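Side-chain contacts in AAEL008620-PA odorant-binding protein (Aedes aegypti, PDB 5V13), which binds juvenile hormone specifically in mosquito hemolymph and belongs to the odorant-binding protein family: residues V51-D56 against T139-F144; L158-K163 against C173-D178; R216-A221 against A226-Y231. All coordinates share one frame; numbering follows the deposited sequence.

Contact 1: V51-D56 against T139-F144; sequences VKWHPD and TILRMF. With JH3 (methyl (2E,6E)-9-[(2R)-3,3-dimethyloxiran-2-yl]-3,7-dimethylnona-2,6-dienoate), chain E.
W53 and L141 mark the closest approach of the two backbones, CA to CA 7.2 Å, where the loop leaving helix 44-51 passes helix 137-143; W53, with positive phi, is the C-prime residue of the Schellman motif that ends the former helix. The indole is sandwiched. Over one face, L141 CG makes a CH-pi contact with the five-membered ring of W53, 3.6 Å from its centroid and 3° off the ring normal. With CG anti to the backbone N (chi1 -178°), L141 sends its branch across the indole and lays CD1 over W53 CG and CD1. The hormone takes the opposite face: JH3 C5 sits 3.8 Å above the plane of the W53 ring, and JH3 C3' comes within 3.3 Å of W53 NE1. F144 CB abuts the outer edge of the indole, 4.1 Å from W53 CH2, while the F144 ring turns one face to the epoxide methyl CB' of JH3. I140 CG2 lies 3.9 Å from the epoxide oxygen O3 of JH3. W53 O is hydrogen-bonded to Y133 OH and H137 NE2. The arrangement forms part of the juvenile hormone pocket, lined here by V51, W53 and I140, in a mainly helical odorant-binding protein fold.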
loop_
_atom_site.group_PDB
_atom_site.type_symbol
_atom_site.label_atom_id
_atom_site.label_comp_id
_atom_site.label_asym_id
_atom_site.label_seq_id
_atom_site.Cartn_x
_atom_site.Cartn_y
_atom_site.Cartn_z
ATOM N N VAL B 51 -14.545 -4.531 21.891
ATOM C CA VAL B 51 -14.197 -4.045 20.555
ATOM C C VAL B 51 -14.923 -2.757 20.198
ATOM O O VAL B 51 -14.568 -2.124 19.198
ATOM C CB VAL B 51 -14.462 -5.109 19.467
ATOM C CG1 VAL B 51 -13.674 -6.379 19.753
ATOM C CG2 VAL B 51 -15.956 -5.411 19.338
ATOM N N LYS B 52 -15.933 -2.359 20.977
ATOM C CA LYS B 52 -16.553 -1.041 20.884
ATOM C C LYS B 52 -15.936 -0.046 21.862
ATOM O O LYS B 52 -16.529 1.009 22.128
ATOM C CB LYS B 52 -18.061 -1.136 21.133
ATOM C CG LYS B 52 -18.831 -1.913 20.086
ATOM C CD LYS B 52 -20.270 -2.121 20.555
ATOM C CE LYS B 52 -21.055 -2.992 19.594
ATOM N NZ LYS B 52 -22.336 -3.428 20.217
ATOM N N TRP B 53 -14.782 -0.385 22.427
ATOM C CA TRP B 53 -13.991 0.507 23.270
ATOM C C TRP B 53 -14.693 0.905 24.568
ATOM O O TRP B 53 -14.394 1.955 25.144
ATOM C CB TRP B 53 -13.565 1.755 22.493
ATOM C CG TRP B 53 -12.568 1.453 21.416
ATOM C CD1 TRP B 53 -12.828 0.987 20.155
ATOM C CD2 TRP B 53 -11.148 1.599 21.503
ATOM N NE1 TRP B 53 -11.652 0.834 19.455
ATOM C CE2 TRP B 53 -10.607 1.212 20.259
ATOM C CE3 TRP B 53 -10.279 2.031 22.510
ATOM C CZ2 TRP B 53 -9.236 1.229 20.000
ATOM C CZ3 TRP B 53 -8.916 2.066 22.240
ATOM C CH2 TRP B 53 -8.411 1.663 21.003
ATOM N N HIS B 54 -15.601 0.090 25.096
ATOM C CA HIS B 54 -16.133 0.335 26.442
ATOM C C HIS B 54 -16.126 -0.946 27.272
ATOM O O HIS B 54 -17.165 -1.586 27.480
ATOM C CB HIS B 54 -17.519 0.995 26.404
ATOM C CG HIS B 54 -18.505 0.344 25.485
ATOM N ND1 HIS B 54 -19.273 -0.736 25.862
ATOM C CD2 HIS B 54 -18.891 0.659 24.226
ATOM C CE1 HIS B 54 -20.070 -1.077 24.864
ATOM N NE2 HIS B 54 -19.859 -0.244 23.860
ATOM N N PRO B 55 -14.956 -1.332 27.782
ATOM C CA PRO B 55 -14.892 -2.440 28.747
ATOM C C PRO B 55 -15.513 -2.035 30.075
ATOM O O PRO B 55 -15.266 -0.938 30.583
ATOM C CB PRO B 55 -13.386 -2.700 28.908
ATOM C CG PRO B 55 -12.677 -1.786 27.897
ATOM C CD PRO B 55 -13.641 -0.710 27.524
ATOM N N ASP B 56 -16.301 -2.938 30.656
ATOM C CA ASP B 56 -16.937 -2.640 31.933
ATOM C C ASP B 56 -15.966 -2.943 33.075
ATOM O O ASP B 56 -14.766 -3.126 32.872
ATOM C CB ASP B 56 -18.264 -3.391 32.063
ATOM C CG ASP B 56 -18.110 -4.910 32.035
ATOM O OD1 ASP B 56 -16.983 -5.442 32.187
ATOM O OD2 ASP B 56 -19.152 -5.579 31.865
ATOM N N THR B 139 -10.198 10.389 21.863
ATOM C CA THR B 139 -8.837 10.669 21.405
ATOM C C THR B 139 -7.971 9.411 21.461
ATOM O O THR B 139 -7.244 9.115 20.513
ATOM C CB THR B 139 -8.220 11.791 22.248
ATOM O OG1 THR B 139 -8.969 13.002 22.070
ATOM C CG2 THR B 139 -6.764 12.041 21.871
ATOM N N ILE B 140 -8.062 8.651 22.559
ATOM C CA ILE B 140 -7.303 7.405 22.700
ATOM C C ILE B 140 -7.694 6.412 21.609
ATOM O O ILE B 140 -6.840 5.791 20.970
ATOM C CB ILE B 140 -7.539 6.811 24.101
ATOM C CG1 ILE B 140 -6.987 7.749 25.170
ATOM C CG2 ILE B 140 -6.974 5.379 24.209
ATOM C CD1 ILE B 140 -7.549 7.432 26.586
ATOM N N LEU B 141 -8.997 6.216 21.415
ATOM C CA LEU B 141 -9.479 5.335 20.355
ATOM C C LEU B 141 -8.826 5.677 19.023
ATOM O O LEU B 141 -8.285 4.806 18.331
ATOM C CB LEU B 141 -11.004 5.455 20.260
ATOM C CG LEU B 141 -11.873 4.643 19.293
ATOM C CD1 LEU B 141 -13.334 4.779 19.734
ATOM C CD2 LEU B 141 -11.738 5.079 17.820
ATOM N N ARG B 142 -8.841 6.954 18.664
ATOM C CA ARG B 142 -8.360 7.329 17.341
ATOM C C ARG B 142 -6.848 7.143 17.214
ATOM O O ARG B 142 -6.368 6.646 16.189
ATOM C CB ARG B 142 -8.776 8.768 17.045
ATOM C CG ARG B 142 -8.620 9.129 15.602
ATOM C CD ARG B 142 -9.655 10.147 15.181
ATOM N NE ARG B 142 -9.697 10.217 13.729
ATOM C CZ ARG B 142 -10.553 10.957 13.039
ATOM N NH1 ARG B 142 -11.453 11.707 13.666
ATOM N NH2 ARG B 142 -10.501 10.940 11.715
ATOM N N MET B 143 -6.075 7.535 18.240
ATOM C CA MET B 143 -4.617 7.520 18.106
ATOM C C MET B 143 -4.048 6.113 18.154
ATOM O O MET B 143 -2.908 5.910 17.727
ATOM C CB MET B 143 -3.956 8.384 19.196
ATOM C CG MET B 143 -4.057 7.821 20.627
ATOM S SD MET B 143 -3.730 9.159 21.809
ATOM C CE MET B 143 -3.344 8.297 23.349
ATOM N N PHE B 144 -4.799 5.147 18.690
ATOM C CA PHE B 144 -4.430 3.737 18.663
ATOM C C PHE B 144 -5.173 2.968 17.567
ATOM O O PHE B 144 -5.442 1.771 17.716
ATOM C CB PHE B 144 -4.670 3.097 20.034
ATOM C CG PHE B 144 -3.667 3.509 21.078
ATOM C CD1 PHE B 144 -2.347 3.062 21.004
ATOM C CD2 PHE B 144 -4.039 4.336 22.131
ATOM C CE1 PHE B 144 -1.405 3.440 21.964
ATOM C CE2 PHE B 144 -3.106 4.713 23.109
ATOM C CZ PHE B 144 -1.783 4.265 23.019
HETATM C C1 JH3 E . -10.418 -5.184 18.286
HETATM O O2 JH3 E . -10.751 -4.435 17.386
HETATM O O1 JH3 E . -10.158 -6.562 17.956
HETATM C CM JH3 E . -10.223 -6.962 16.586
HETATM C C2 JH3 E . -10.239 -4.773 19.691
HETATM C C3 JH3 E . -10.445 -3.562 20.214
HETATM C "C3'" JH3 E . -10.922 -2.373 19.426
HETATM C C4 JH3 E . -10.158 -3.409 21.689
HETATM C C5 JH3 E . -9.416 -2.096 21.919
HETATM C C6 JH3 E . -8.732 -2.138 23.267
HETATM C C7 JH3 E . -9.271 -1.614 24.377
HETATM C "C7'" JH3 E . -10.635 -0.977 24.348
HETATM C C8 JH3 E . -8.483 -1.707 25.675
HETATM C C9 JH3 E . -8.097 -0.323 26.224
HETATM C CA JH3 E . -7.431 0.561 25.172
HETATM O O3 JH3 E . -6.909 1.796 25.712
HETATM C CB JH3 E . -5.937 0.805 25.374
HETATM C "CB'" JH3 E . -5.182 0.983 24.052
HETATM C CC JH3 E . -5.224 0.227 26.587
#

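Contact 2: L158-K163 against C173-D178; sequences LGNGVK and CEKRTD
N160 and K175 form the close part of this contact, their side chains crossing at about a right angle and bringing K175 NZ to 3.9 Å from N160 CG. The lysine chain is extended at chi2 but bent at chi3 (71°), which swings its ammonium group off the helix and over to the amide of N160. The other half of the contact is looser and bridged by a water. R176 runs extended from CG to NE, yet its NH1 stays 4.2 Å from G161 O; the water links R176 NH1 to N160 O, donating to N160 O at 2.8 Å and accepting from R176 NH1 at 2.8 Å. Thus the short 3-10 segment at 160-161 meets helix 169-177 largely through polar groups. Within that helix, C173 O accepts from both T177 N and T177 OG1, which arrive from opposite faces of its carbonyl plane, and C173 SG is tied to C195 by a disulfide. A neighbouring subunit packs against part of this contact, with its Q167 on N160 and its D171 on K175. The chemistry implies a polar, water-bridged surface contact: two cationic side chains lie beside amide and carbonyl groups, and D171 of the neighbouring subunit would probably offset some of the lysine charge.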
loop_
_atom_site.group_PDB
_atom_site.type_symbol
_atom_site.label_atom_id
_atom_site.label_comp_id
_atom_site.label_asym_id
_atom_site.label_seq_id
_atom_site.Cartn_x
_atom_site.Cartn_y
_atom_site.Cartn_z
ATOM N N LEU B 158 3.267 5.133 6.898
ATOM C CA LEU B 158 4.248 4.137 7.308
ATOM C C LEU B 158 4.797 3.341 6.126
ATOM O O LEU B 158 5.942 2.880 6.187
ATOM C CB LEU B 158 3.629 3.192 8.342
ATOM C CG LEU B 158 3.147 3.835 9.642
ATOM C CD1 LEU B 158 2.381 2.823 10.515
ATOM C CD2 LEU B 158 4.338 4.422 10.414
ATOM N N GLY B 159 3.998 3.141 5.074
ATOM C CA GLY B 159 4.442 2.434 3.876
ATOM C C GLY B 159 4.985 1.046 4.165
ATOM O O GLY B 159 4.447 0.284 4.982
ATOM N N ASN B 160 6.086 0.711 3.491
ATOM C CA ASN B 160 6.792 -0.543 3.731
ATOM C C ASN B 160 7.549 -0.552 5.043
ATOM O O ASN B 160 8.235 -1.541 5.324
ATOM C CB ASN B 160 7.784 -0.835 2.606
ATOM C CG ASN B 160 7.112 -1.169 1.299
ATOM O OD1 ASN B 160 5.978 -0.772 1.039
ATOM N ND2 ASN B 160 7.822 -1.905 0.456
ATOM N N GLY B 161 7.470 0.509 5.842
ATOM C CA GLY B 161 7.999 0.422 7.191
ATOM C C GLY B 161 7.147 -0.360 8.174
ATOM O O GLY B 161 7.579 -0.576 9.309
ATOM N N VAL B 162 5.934 -0.755 7.791
ATOM C CA VAL B 162 5.059 -1.549 8.652
ATOM C C VAL B 162 4.542 -2.725 7.844
ATOM O O VAL B 162 4.331 -2.614 6.633
ATOM C CB VAL B 162 3.876 -0.712 9.217
ATOM C CG1 VAL B 162 2.889 -0.354 8.112
ATOM C CG2 VAL B 162 3.166 -1.452 10.331
ATOM N N LYS B 163 4.367 -3.870 8.507
ATOM C CA LYS B 163 3.743 -5.005 7.829
ATOM C C LYS B 163 2.288 -4.675 7.524
ATOM O O LYS B 163 1.529 -4.281 8.413
ATOM C CB LYS B 163 3.836 -6.272 8.682
ATOM C CG LYS B 163 3.317 -7.540 7.986
ATOM C CD LYS B 163 3.094 -8.667 9.003
ATOM C CE LYS B 163 1.787 -8.466 9.782
ATOM N NZ LYS B 163 0.601 -8.685 8.912
ATOM N N CYS B 173 10.169 -8.805 6.164
ATOM C CA CYS B 173 11.544 -8.736 6.651
ATOM C C CYS B 173 12.551 -8.899 5.520
ATOM O O CYS B 173 13.612 -8.265 5.544
ATOM C CB CYS B 173 11.761 -9.785 7.729
ATOM S SG CYS B 173 10.768 -9.412 9.178
ATOM N N GLU B 174 12.237 -9.747 4.529
ATOM C CA GLU B 174 13.097 -9.889 3.352
ATOM C C GLU B 174 13.287 -8.554 2.636
ATOM O O GLU B 174 14.406 -8.192 2.253
ATOM C CB GLU B 174 12.500 -10.909 2.383
ATOM C CG GLU B 174 12.638 -12.358 2.800
ATOM C CD GLU B 174 12.060 -13.307 1.756
ATOM O OE1 GLU B 174 10.838 -13.246 1.508
ATOM O OE2 GLU B 174 12.828 -14.098 1.169
ATOM N N LYS B 175 12.193 -7.833 2.404
ATOM C CA LYS B 175 12.277 -6.533 1.747
ATOM C C LYS B 175 13.065 -5.533 2.586
ATOM O O LYS B 175 13.940 -4.819 2.070
ATOM C CB LYS B 175 10.864 -6.007 1.459
ATOM C CG LYS B 175 10.179 -6.725 0.290
ATOM C CD LYS B 175 8.671 -6.493 0.289
ATOM C CE LYS B 175 8.303 -5.065 -0.095
ATOM N NZ LYS B 175 6.825 -4.819 0.048
ATOM N N ARG B 176 12.760 -5.461 3.887
ATOM C CA ARG B 176 13.372 -4.456 4.758
ATOM C C ARG B 176 14.881 -4.616 4.833
ATOM O O ARG B 176 15.607 -3.621 4.973
ATOM C CB ARG B 176 12.756 -4.552 6.163
ATOM C CG ARG B 176 13.368 -3.628 7.212
ATOM C CD ARG B 176 12.603 -3.748 8.529
ATOM N NE ARG B 176 13.108 -2.842 9.556
ATOM C CZ ARG B 176 12.654 -1.608 9.758
ATOM N NH1 ARG B 176 11.683 -1.117 8.997
ATOM N NH2 ARG B 176 13.172 -0.863 10.726
ATOM N N THR B 177 15.379 -5.847 4.730
ATOM C CA THR B 177 16.814 -6.091 4.821
ATOM C C THR B 177 17.460 -6.389 3.472
ATOM O O THR B 177 18.662 -6.670 3.428
ATOM C CB THR B 177 17.090 -7.239 5.803
ATOM O OG1 THR B 177 16.498 -8.442 5.308
ATOM C CG2 THR B 177 16.493 -6.932 7.161
ATOM N N ASP B 178 16.707 -6.321 2.369
ATOM C CA ASP B 178 17.240 -6.592 1.028
ATOM C C ASP B 178 17.868 -7.990 0.966
ATOM O O ASP B 178 18.997 -8.179 0.508
ATOM C CB ASP B 178 18.244 -5.504 0.613
ATOM C CG ASP B 178 18.524 -5.479 -0.890
ATOM O OD1 ASP B 178 17.816 -6.169 -1.656
ATOM O OD2 ASP B 178 19.461 -4.750 -1.307
HETATM O O HOH W 1 10.822 -1.763 6.377
#

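Contact 3: R216-A221 against A226-Y231; sequences RDYEAA and ADMADY
Y218 faces M228 and Y231 in a small aromatic cluster that combines a Met-aromatic contact with an offset edge-to-face pair and pins the loop after helix 211-220 back onto the last turns of that helix. R216 continues helix 211-220, its carbonyl oxygen accepting from A220 N. D217 comes next and points to another neighbour, its OD2 forming a salt bridge with R261 NH1 of helix 251-264 and a hydrogen bond with W202 NE1. Y218 carries most of the contact. Its chi1 of -97° is away from the usual staggered values, and it sets the ring against both loop side chains. M228 crosses it at about a right angle: the chain is bent at chi2 and chi3, so that the methyl CE meets Y218 CE2 at 3.4 Å, while SD lies 4.7 Å from the centroid of the Y218 ring, in an oblique position. Y231 slides past Y218 in the opposite direction and turns an edge to the face of the Y218 ring, with centroids 5.6 Å apart and planes at 72°. Its CE1 touches Y218 CB at 3.6 Å. M228 CB also sits 3.5 Å above one face of the Y231 ring, toward its rim. The two loop residues bracket a type II' turn from M228 to Y231, closed by Y231 N donating to M228 O, and this turn presents both side chains to the helix. L254 and V257 of helix 251-264, together with L246 of helix 239-247, also pack on Y218. E219, the next residue of the helix, is exposed and contributes its aliphatic part at the margin, where E219 CG lies 4.5 Å from Y231 OH.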
loop_
_atom_site.group_PDB
_atom_site.type_symbol
_atom_site.label_atom_id
_atom_site.label_comp_id
_atom_site.label_asym_id
_atom_site.label_seq_id
_atom_site.Cartn_x
_atom_site.Cartn_y
_atom_site.Cartn_z
ATOM N N ARG B 216 4.920 -22.795 21.585
ATOM C CA ARG B 216 3.583 -22.759 20.996
ATOM C C ARG B 216 3.630 -22.956 19.478
ATOM O O ARG B 216 2.871 -23.754 18.919
ATOM C CB ARG B 216 2.927 -21.429 21.375
ATOM C CG ARG B 216 1.624 -21.069 20.701
ATOM C CD ARG B 216 1.188 -19.680 21.195
ATOM N NE ARG B 216 0.650 -18.831 20.133
ATOM C CZ ARG B 216 -0.618 -18.435 20.056
ATOM N NH1 ARG B 216 -1.489 -18.800 20.990
ATOM N NH2 ARG B 216 -1.016 -17.665 19.051
ATOM N N ASP B 217 4.539 -22.252 18.798
ATOM C CA ASP B 217 4.621 -22.376 17.343
ATOM C C ASP B 217 5.190 -23.725 16.926
ATOM O O ASP B 217 4.763 -24.291 15.911
ATOM C CB ASP B 217 5.450 -21.229 16.768
ATOM C CG ASP B 217 4.697 -19.916 16.791
ATOM O OD1 ASP B 217 3.457 -19.964 16.970
ATOM O OD2 ASP B 217 5.325 -18.851 16.609
ATOM N N TYR B 218 6.152 -24.262 17.686
ATOM C CA TYR B 218 6.649 -25.600 17.377
ATOM C C TYR B 218 5.534 -26.627 17.499
ATOM O O TYR B 218 5.345 -27.462 16.608
ATOM C CB TYR B 218 7.827 -25.966 18.286
ATOM C CG TYR B 218 9.181 -25.726 17.634
ATOM C CD1 TYR B 218 9.662 -24.431 17.460
ATOM C CD2 TYR B 218 9.962 -26.787 17.179
ATOM C CE1 TYR B 218 10.885 -24.195 16.854
ATOM C CE2 TYR B 218 11.198 -26.564 16.570
ATOM C CZ TYR B 218 11.653 -25.261 16.417
ATOM O OH TYR B 218 12.867 -25.008 15.812
ATOM N N GLU B 219 4.759 -26.554 18.586
ATOM C CA GLU B 219 3.690 -27.529 18.804
ATOM C C GLU B 219 2.603 -27.418 17.734
ATOM O O GLU B 219 2.131 -28.436 17.217
ATOM C CB GLU B 219 3.108 -27.352 20.207
ATOM C CG GLU B 219 4.071 -27.777 21.319
ATOM C CD GLU B 219 3.546 -27.482 22.720
ATOM O OE1 GLU B 219 4.258 -27.798 23.701
ATOM O OE2 GLU B 219 2.433 -26.929 22.844
ATOM N N ALA B 220 2.211 -26.190 17.371
ATOM C CA ALA B 220 1.182 -26.012 16.348
ATOM C C ALA B 220 1.627 -26.546 14.993
ATOM O O ALA B 220 0.792 -26.993 14.198
ATOM C CB ALA B 220 0.803 -24.534 16.230
ATOM N N ALA B 221 2.928 -26.502 14.705
ATOM C CA ALA B 221 3.462 -27.063 13.469
ATOM C C ALA B 221 3.635 -28.575 13.528
ATOM O O ALA B 221 3.997 -29.183 12.511
ATOM C CB ALA B 221 4.803 -26.408 13.135
ATOM N N ALA B 226 10.408 -34.023 22.524
ATOM C CA ALA B 226 11.135 -33.979 23.791
ATOM C C ALA B 226 12.557 -33.456 23.604
ATOM O O ALA B 226 13.080 -32.744 24.471
ATOM C CB ALA B 226 11.149 -35.365 24.439
ATOM N N ASP B 227 13.201 -33.787 22.478
ATOM C CA ASP B 227 14.547 -33.298 22.213
ATOM C C ASP B 227 14.570 -31.856 21.715
ATOM O O ASP B 227 15.548 -31.450 21.077
ATOM C CB ASP B 227 15.274 -34.216 21.227
ATOM C CG ASP B 227 16.446 -34.951 21.877
ATOM O OD1 ASP B 227 16.643 -34.782 23.101
ATOM O OD2 ASP B 227 17.170 -35.691 21.172
ATOM N N MET B 228 13.518 -31.083 21.981
ATOM C CA MET B 228 13.608 -29.631 21.914
ATOM C C MET B 228 14.021 -29.028 23.246
ATOM O O MET B 228 14.523 -27.899 23.272
ATOM C CB MET B 228 12.275 -29.023 21.464
ATOM C CG MET B 228 11.945 -29.276 20.000
ATOM S SD MET B 228 13.253 -28.739 18.872
ATOM C CE MET B 228 13.325 -26.982 19.208
ATOM N N ALA B 229 13.809 -29.754 24.343
ATOM C CA ALA B 229 14.351 -29.435 25.667
ATOM C C ALA B 229 13.809 -28.072 26.095
ATOM O O ALA B 229 12.584 -27.875 26.081
ATOM C CB ALA B 229 15.870 -29.560 25.617
ATOM N N ASP B 230 14.656 -27.123 26.479
ATOM C CA ASP B 230 14.216 -25.831 26.984
ATOM C C ASP B 230 13.760 -24.878 25.883
ATOM O O ASP B 230 13.447 -23.721 26.187
ATOM C CB ASP B 230 15.344 -25.182 27.795
ATOM C CG ASP B 230 16.560 -24.845 26.943
ATOM O OD1 ASP B 230 16.746 -25.483 25.882
ATOM O OD2 ASP B 230 17.329 -23.936 27.330
ATOM N N TYR B 231 13.716 -25.327 24.626
ATOM C CA TYR B 231 13.395 -24.465 23.485
ATOM C C TYR B 231 14.314 -23.248 23.418
ATOM O O TYR B 231 13.893 -22.160 23.013
ATOM C CB TYR B 231 11.923 -24.032 23.499
ATOM C CG TYR B 231 11.002 -25.125 23.018
ATOM C CD1 TYR B 231 10.736 -25.287 21.663
ATOM C CD2 TYR B 231 10.421 -26.014 23.916
ATOM C CE1 TYR B 231 9.908 -26.305 21.215
ATOM C CE2 TYR B 231 9.590 -27.030 23.478
ATOM C CZ TYR B 231 9.337 -27.169 22.126
ATOM O OH TYR B 231 8.512 -28.185 21.690
#

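Overall arrangement
Contacts 1 and 3 are buried and dominated by aromatic rings, whereas contact 2 lies at the surface and is polar and water-bridged. Each joins a loop to a different helix (137-143, 169-177 and 211-220), but contact 1 brings together segments 83 residues apart, while contacts 2 and 3 close locally over 10 and 5 residues. Contacts 1 and 3 lie on opposite sides of the chain's centre, about 36 Å apart between centres. The tryptophan of contact 1 lies between the bound hormone and a leucine; contact 3 is aromatic too, but away from the ligand. Among the three, neighbouring subunits reach only contact 2, whose centre is about 28 Å from each of the other two.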